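Toxin 2A (Paenibacillus larvae, PDB 5URP) is a virulence-factor toxin and ADP-ribosyltransferase that probably transfers ADP-ribose from NAD+ to a host-cell target. Local coordinates at residues E31-W36 with G187-L192; K90-T95 with L192-T197. All blocks are in the same frame, centred on the assembly; numbering follows the deposited sequence.

Contact 1: E31-W36 with G187-L192; sequences EKAKKW and GQLEML
Leu189 reaches out of its loop to the helix at Ala33 and Lys34 with both of its methyl groups. CD1 of Leu189 sits 3.7 Å from CB of Ala33, whose methyl points toward the loop. The other branch, CD2 of Leu189, lies 4.2 Å from CG of Lys34, and the two side chains cross at about a right angle. Here it is the aliphatic base of Lys34 that does the touching; beyond it the lysine chain bends at its last two torsions and also meets Tyr178. Having CG beside its own N, anti to the carbonyl carbon (chi1 -53°), swings Leu189 toward the helix, and chi2 (-159°) then sets one methyl at each partner. A second, looser contact lies one turn on: SD of Met191 approaches the rim of the Trp36 indole close to the ring plane, 4.2 Å from CZ3 of Trp36. The indole itself is held by NE1, hydrogen-bonded to Asp99, and by the ring of Phe26. Leu189 and Met191 thus face helix 30-45, whereas Gln188 and Glu190 point away from it, Glu190 bonding to Ser150 and to a glycerol, probably from the crystallisation liquor. The sequence Gln188-Leu189-Glu190 matches the Q-X-E motif of C3-like ADP-ribosyltransferases, so the contact seats the middle residue of that probable active-site motif against the N-terminal helix.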
loop_
_atom_site.group_PDB
_atom_site.type_symbol
_atom_site.label_atom_id
_atom_site.label_comp_id
_atom_site.label_asym_id
_atom_site.label_seq_id
_atom_site.Cartn_x
_atom_site.Cartn_y
_atom_site.Cartn_z
ATOM N N GLU A 31 4.863 -0.215 -18.536
ATOM C CA GLU A 31 4.172 -0.945 -19.601
ATOM C C GLU A 31 4.122 -2.442 -19.310
ATOM O O GLU A 31 3.064 -3.072 -19.460
ATOM C CB GLU A 31 4.820 -0.654 -20.957
ATOM C CG GLU A 31 4.430 0.720 -21.495
ATOM C CD GLU A 31 2.916 0.966 -21.427
ATOM O OE1 GLU A 31 2.150 0.178 -22.025
ATOM O OE2 GLU A 31 2.489 1.926 -20.745
ATOM N N LYS A 32 5.229 -3.020 -18.834
ATOM C CA LYS A 32 5.212 -4.421 -18.416
ATOM C C LYS A 32 4.250 -4.653 -17.252
ATOM O O LYS A 32 3.503 -5.644 -17.242
ATOM C CB LYS A 32 6.617 -4.880 -18.027
ATOM C CG LYS A 32 7.471 -5.403 -19.185
ATOM C CD LYS A 32 8.850 -5.873 -18.703
ATOM C CE LYS A 32 8.789 -7.096 -17.773
ATOM N NZ LYS A 32 8.417 -8.363 -18.482
ATOM N N ALA A 33 4.265 -3.758 -16.257
ATOM C CA ALA A 33 3.427 -3.914 -15.070
ATOM C C ALA A 33 1.951 -3.899 -15.439
ATOM O O ALA A 33 1.163 -4.712 -14.942
ATOM C CB ALA A 33 3.728 -2.792 -14.071
ATOM N N LYS A 34 1.570 -2.988 -16.326
ATOM C CA LYS A 34 0.180 -2.850 -16.727
ATOM C C LYS A 34 -0.339 -4.131 -17.389
ATOM O O LYS A 34 -1.462 -4.573 -17.110
ATOM C CB LYS A 34 0.076 -1.645 -17.645
ATOM C CG LYS A 34 -1.212 -0.892 -17.641
ATOM C CD LYS A 34 -1.001 0.460 -18.327
ATOM C CE LYS A 34 -2.128 0.807 -19.289
ATOM N NZ LYS A 34 -3.398 1.173 -18.599
ATOM N N LYS A 35 0.468 -4.758 -18.249
ATOM C CA LYS A 35 0.034 -5.998 -18.899
ATOM C C LYS A 35 -0.208 -7.118 -17.889
ATOM O O LYS A 35 -1.169 -7.897 -18.026
ATOM C CB LYS A 35 1.078 -6.438 -19.930
ATOM C CG LYS A 35 0.859 -7.853 -20.494
ATOM C CD LYS A 35 1.735 -8.129 -21.728
ATOM C CE LYS A 35 1.358 -9.450 -22.398
ATOM N NZ LYS A 35 -0.096 -9.512 -22.794
ATOM N N TRP A 36 0.685 -7.252 -16.901
ATOM C CA TRP A 36 0.555 -8.286 -15.879
ATOM C C TRP A 36 -0.663 -8.031 -15.015
ATOM O O TRP A 36 -1.457 -8.947 -14.747
ATOM C CB TRP A 36 1.814 -8.325 -15.019
ATOM C CG TRP A 36 1.790 -9.328 -13.917
ATOM C CD1 TRP A 36 2.295 -10.604 -13.961
ATOM C CD2 TRP A 36 1.253 -9.157 -12.596
ATOM N NE1 TRP A 36 2.109 -11.229 -12.752
ATOM C CE2 TRP A 36 1.465 -10.375 -11.901
ATOM C CE3 TRP A 36 0.609 -8.105 -11.937
ATOM C CZ2 TRP A 36 1.063 -10.559 -10.581
ATOM C CZ3 TRP A 36 0.201 -8.294 -10.629
ATOM C CH2 TRP A 36 0.441 -9.504 -9.961
ATOM N N GLY A 187 -3.396 4.939 -14.201
ATOM C CA GLY A 187 -1.978 5.184 -14.269
ATOM C C GLY A 187 -1.262 4.995 -12.954
ATOM O O GLY A 187 -0.027 4.899 -12.952
ATOM N N GLN A 188 -1.988 4.908 -11.833
ATOM C CA GLN A 188 -1.339 4.667 -10.559
ATOM C C GLN A 188 -0.913 3.212 -10.413
ATOM O O GLN A 188 -0.071 2.915 -9.560
ATOM C CB GLN A 188 -2.255 5.049 -9.400
ATOM C CG GLN A 188 -2.484 6.566 -9.337
ATOM C CD GLN A 188 -3.173 7.012 -8.077
ATOM O OE1 GLN A 188 -3.958 6.287 -7.480
ATOM N NE2 GLN A 188 -2.914 8.257 -7.687
ATOM N N LEU A 189 -1.453 2.335 -11.256
ATOM C CA LEU A 189 -1.138 0.896 -11.266
ATOM C C LEU A 189 -1.294 0.292 -9.865
ATOM O O LEU A 189 -0.430 -0.435 -9.373
ATOM C CB LEU A 189 0.257 0.601 -11.817
ATOM C CG LEU A 189 0.625 1.168 -13.190
ATOM C CD1 LEU A 189 1.775 0.376 -13.786
ATOM C CD2 LEU A 189 -0.544 1.271 -14.140
ATOM N N GLU A 190 -2.411 0.607 -9.235
ATOM C CA GLU A 190 -2.619 0.297 -7.824
ATOM C C GLU A 190 -2.964 -1.177 -7.597
ATOM O O GLU A 190 -3.843 -1.736 -8.265
ATOM C CB GLU A 190 -3.726 1.164 -7.240
ATOM C CG GLU A 190 -4.004 0.862 -5.779
ATOM C CD GLU A 190 -4.996 1.788 -5.100
ATOM O OE1 GLU A 190 -5.303 2.891 -5.615
ATOM O OE2 GLU A 190 -5.474 1.395 -4.015
ATOM N N MET A 191 -2.270 -1.771 -6.637
ATOM C CA MET A 191 -2.621 -3.065 -6.053
ATOM C C MET A 191 -3.187 -2.761 -4.671
ATOM O O MET A 191 -2.497 -2.180 -3.821
ATOM C CB MET A 191 -1.410 -3.995 -5.950
ATOM C CG MET A 191 -0.802 -4.410 -7.242
ATOM S SD MET A 191 -1.849 -5.510 -8.213
ATOM C CE MET A 191 -2.003 -6.886 -7.111
ATOM N N LEU A 192 -4.432 -3.158 -4.435
ATOM C CA LEU A 192 -5.116 -2.844 -3.194
ATOM C C LEU A 192 -5.105 -4.081 -2.315
ATOM O O LEU A 192 -5.559 -5.141 -2.750
ATOM C CB LEU A 192 -6.540 -2.398 -3.482
ATOM C CG LEU A 192 -7.409 -1.998 -2.298
ATOM C CD1 LEU A 192 -6.767 -0.915 -1.468
ATOM C CD2 LEU A 192 -8.793 -1.562 -2.764
#

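Contact 2: K90-T95 with L192-T197; sequences KALIKT and LLPRDT
Leu92 keeps CG beside its backbone N and anti to its carbonyl carbon (chi1 -67°), while Leu192 has CG anti to N; with these choices the two side chains meet at about a right angle. The fork of Leu92 does most of the work, and each methyl has its own target. CD2 of Leu92 lies against Leu192, 4.1 Å from CG of Leu192. The same methyl, CD2 of Leu92, is 3.7 Å from O of Leu192. CD1 turns to the backbone where the strand ends: CD1 of Leu92 is 3.7 Å from CA of Pro194, and it also lies close to the carbonyl carbon of Leu193. Farther down the leucine, CB of Leu92 stands 4.5 Å from CG of Pro194, a loose touch at the proline ring. No hydrogen bond joins the two segments; the contact is made by van der Waals packing, partly on side chain and partly on backbone, one leucine laid along three consecutive residues. Past the proline the chain turns, and Thr197 reaches back across the bend: OG1 of Thr197 donates to O of Pro194 at 2.7 Å, with a C=O...OG1 angle of 139° and the donor tilted out of the carbonyl plane. Arg195 adds a tie to the helix side through a salt bridge from NE to Asp89. Leu92 closes helix 79-92 and opens a type I turn that runs to Thr95. Trp44 of helix 30-45 also packs on Leu92, and Tyr59 of helix 50-61 on Leu192. The contact therefore sets the C-terminal end of helix 79-92 against the exit of strand 190-193, the middle strand of the three-stranded antiparallel sheet, just before the chain passes to strand 197-207 of the five-stranded sheet.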
loop_
_atom_site.group_PDB
_atom_site.type_symbol
_atom_site.label_atom_id
_atom_site.label_comp_id
_atom_site.label_asym_id
_atom_site.label_seq_id
_atom_site.Cartn_x
_atom_site.Cartn_y
_atom_site.Cartn_z
ATOM N N LYS A 90 -15.373 -7.790 0.882
ATOM C CA LYS A 90 -15.910 -8.920 0.140
ATOM C C LYS A 90 -15.304 -9.003 -1.247
ATOM O O LYS A 90 -15.108 -10.103 -1.770
ATOM C CB LYS A 90 -17.433 -8.788 0.090
ATOM C CG LYS A 90 -18.225 -9.843 -0.650
ATOM C CD LYS A 90 -19.733 -9.706 -0.338
ATOM C CE LYS A 90 -20.359 -8.362 -0.774
ATOM N NZ LYS A 90 -20.835 -8.320 -2.209
ATOM N N ALA A 91 -14.996 -7.851 -1.862
ATOM C CA ALA A 91 -14.370 -7.856 -3.172
ATOM C C ALA A 91 -12.936 -8.373 -3.116
ATOM O O ALA A 91 -12.498 -9.098 -4.018
ATOM C CB ALA A 91 -14.412 -6.432 -3.766
ATOM N N LEU A 92 -12.165 -7.989 -2.107
ATOM C CA LEU A 92 -10.753 -8.343 -2.148
ATOM C C LEU A 92 -10.493 -9.824 -1.884
ATOM O O LEU A 92 -9.467 -10.331 -2.330
ATOM C CB LEU A 92 -9.978 -7.493 -1.162
ATOM C CG LEU A 92 -9.927 -6.006 -1.538
ATOM C CD1 LEU A 92 -9.296 -5.186 -0.412
ATOM C CD2 LEU A 92 -9.166 -5.697 -2.846
ATOM N N ILE A 93 -11.396 -10.533 -1.205
ATOM C CA ILE A 93 -11.182 -11.977 -1.026
ATOM C C ILE A 93 -11.541 -12.781 -2.262
ATOM O O ILE A 93 -11.338 -14.004 -2.285
ATOM C CB ILE A 93 -11.927 -12.489 0.221
ATOM C CG1 ILE A 93 -13.440 -12.292 0.104
ATOM C CG2 ILE A 93 -11.343 -11.783 1.436
ATOM C CD1 ILE A 93 -14.222 -12.869 1.275
ATOM N N LYS A 94 -12.012 -12.132 -3.316
ATOM C CA LYS A 94 -12.314 -12.790 -4.574
ATOM C C LYS A 94 -11.111 -12.892 -5.509
ATOM O O LYS A 94 -11.276 -13.307 -6.659
ATOM C CB LYS A 94 -13.439 -12.059 -5.293
ATOM C CG LYS A 94 -14.715 -11.966 -4.481
ATOM C CD LYS A 94 -15.833 -11.412 -5.323
ATOM C CE LYS A 94 -17.130 -11.351 -4.545
ATOM N NZ LYS A 94 -18.263 -10.854 -5.374
ATOM N N THR A 95 -9.924 -12.518 -5.074
ATOM C CA THR A 95 -8.790 -12.727 -5.951
ATOM C C THR A 95 -7.594 -13.191 -5.141
ATOM O O THR A 95 -7.547 -13.073 -3.921
ATOM C CB THR A 95 -8.517 -11.476 -6.786
ATOM O OG1 THR A 95 -7.602 -11.788 -7.862
ATOM C CG2 THR A 95 -8.027 -10.343 -5.881
ATOM N N LEU A 192 -4.432 -3.158 -4.435
ATOM C CA LEU A 192 -5.116 -2.844 -3.194
ATOM C C LEU A 192 -5.105 -4.081 -2.315
ATOM O O LEU A 192 -5.559 -5.141 -2.750
ATOM C CB LEU A 192 -6.540 -2.398 -3.482
ATOM C CG LEU A 192 -7.409 -1.998 -2.298
ATOM C CD1 LEU A 192 -6.767 -0.915 -1.468
ATOM C CD2 LEU A 192 -8.793 -1.562 -2.764
ATOM N N LEU A 193 -4.582 -3.944 -1.113
ATOM C CA LEU A 193 -4.521 -5.074 -0.185
ATOM C C LEU A 193 -5.580 -4.893 0.896
ATOM O O LEU A 193 -5.981 -3.770 1.230
ATOM C CB LEU A 193 -3.138 -5.188 0.465
ATOM C CG LEU A 193 -1.953 -5.816 -0.277
ATOM C CD1 LEU A 193 -0.664 -5.253 0.314
ATOM C CD2 LEU A 193 -1.854 -7.296 -0.174
ATOM N N PRO A 194 -6.042 -5.996 1.484
ATOM C CA PRO A 194 -7.076 -5.930 2.512
ATOM C C PRO A 194 -6.680 -5.067 3.687
ATOM O O PRO A 194 -5.495 -4.874 3.972
ATOM C CB PRO A 194 -7.211 -7.399 2.962
ATOM C CG PRO A 194 -6.704 -8.205 1.825
ATOM C CD PRO A 194 -5.680 -7.377 1.121
ATOM N N ARG A 195 -7.689 -4.533 4.364
ATOM C CA ARG A 195 -7.442 -3.898 5.644
ATOM C C ARG A 195 -6.925 -4.926 6.656
ATOM O O ARG A 195 -7.088 -6.128 6.485
ATOM C CB ARG A 195 -8.713 -3.214 6.142
ATOM C CG ARG A 195 -9.807 -4.122 6.658
ATOM C CD ARG A 195 -11.085 -3.324 6.887
ATOM N NE ARG A 195 -12.197 -4.172 7.281
ATOM C CZ ARG A 195 -12.512 -4.486 8.528
ATOM N NH1 ARG A 195 -11.797 -4.042 9.560
ATOM N NH2 ARG A 195 -13.560 -5.261 8.746
ATOM N N ASP A 196 -6.273 -4.417 7.701
ATOM C CA ASP A 196 -5.624 -5.223 8.726
ATOM C C ASP A 196 -4.513 -6.106 8.159
ATOM O O ASP A 196 -4.255 -7.206 8.670
ATOM C CB ASP A 196 -6.669 -6.064 9.467
ATOM C CG ASP A 196 -7.602 -5.222 10.324
ATOM O OD1 ASP A 196 -7.148 -4.214 10.892
ATOM O OD2 ASP A 196 -8.780 -5.611 10.495
ATOM N N THR A 197 -3.826 -5.637 7.116
ATOM C CA THR A 197 -2.679 -6.366 6.603
ATOM C C THR A 197 -1.522 -6.286 7.590
ATOM O O THR A 197 -1.209 -5.222 8.136
ATOM C CB THR A 197 -2.257 -5.832 5.225
ATOM O OG1 THR A 197 -3.187 -6.280 4.228
ATOM C CG2 THR A 197 -0.857 -6.326 4.838
#

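Contacts 1 and 2 grip successive parts of one run of chain, and their centres lie about 17 Å apart. Both use strand 190-193 and share Leu192, which ends the later segment of contact 1 and begins that of contact 2. Along the sequence the order is 31-36, 90-95, 187-192, 192-197, so the two pairings interleave. Contact 1 ties the loop before the strand and the strand's first residues to helix 30-45, and contact 2 ties its exit to the end of helix 79-92. The helical N-terminal part is thereby joined at two points to the sheet region, where the probable Q-X-E motif of this ADP-ribosyltransferase fold leads into strand 190-193.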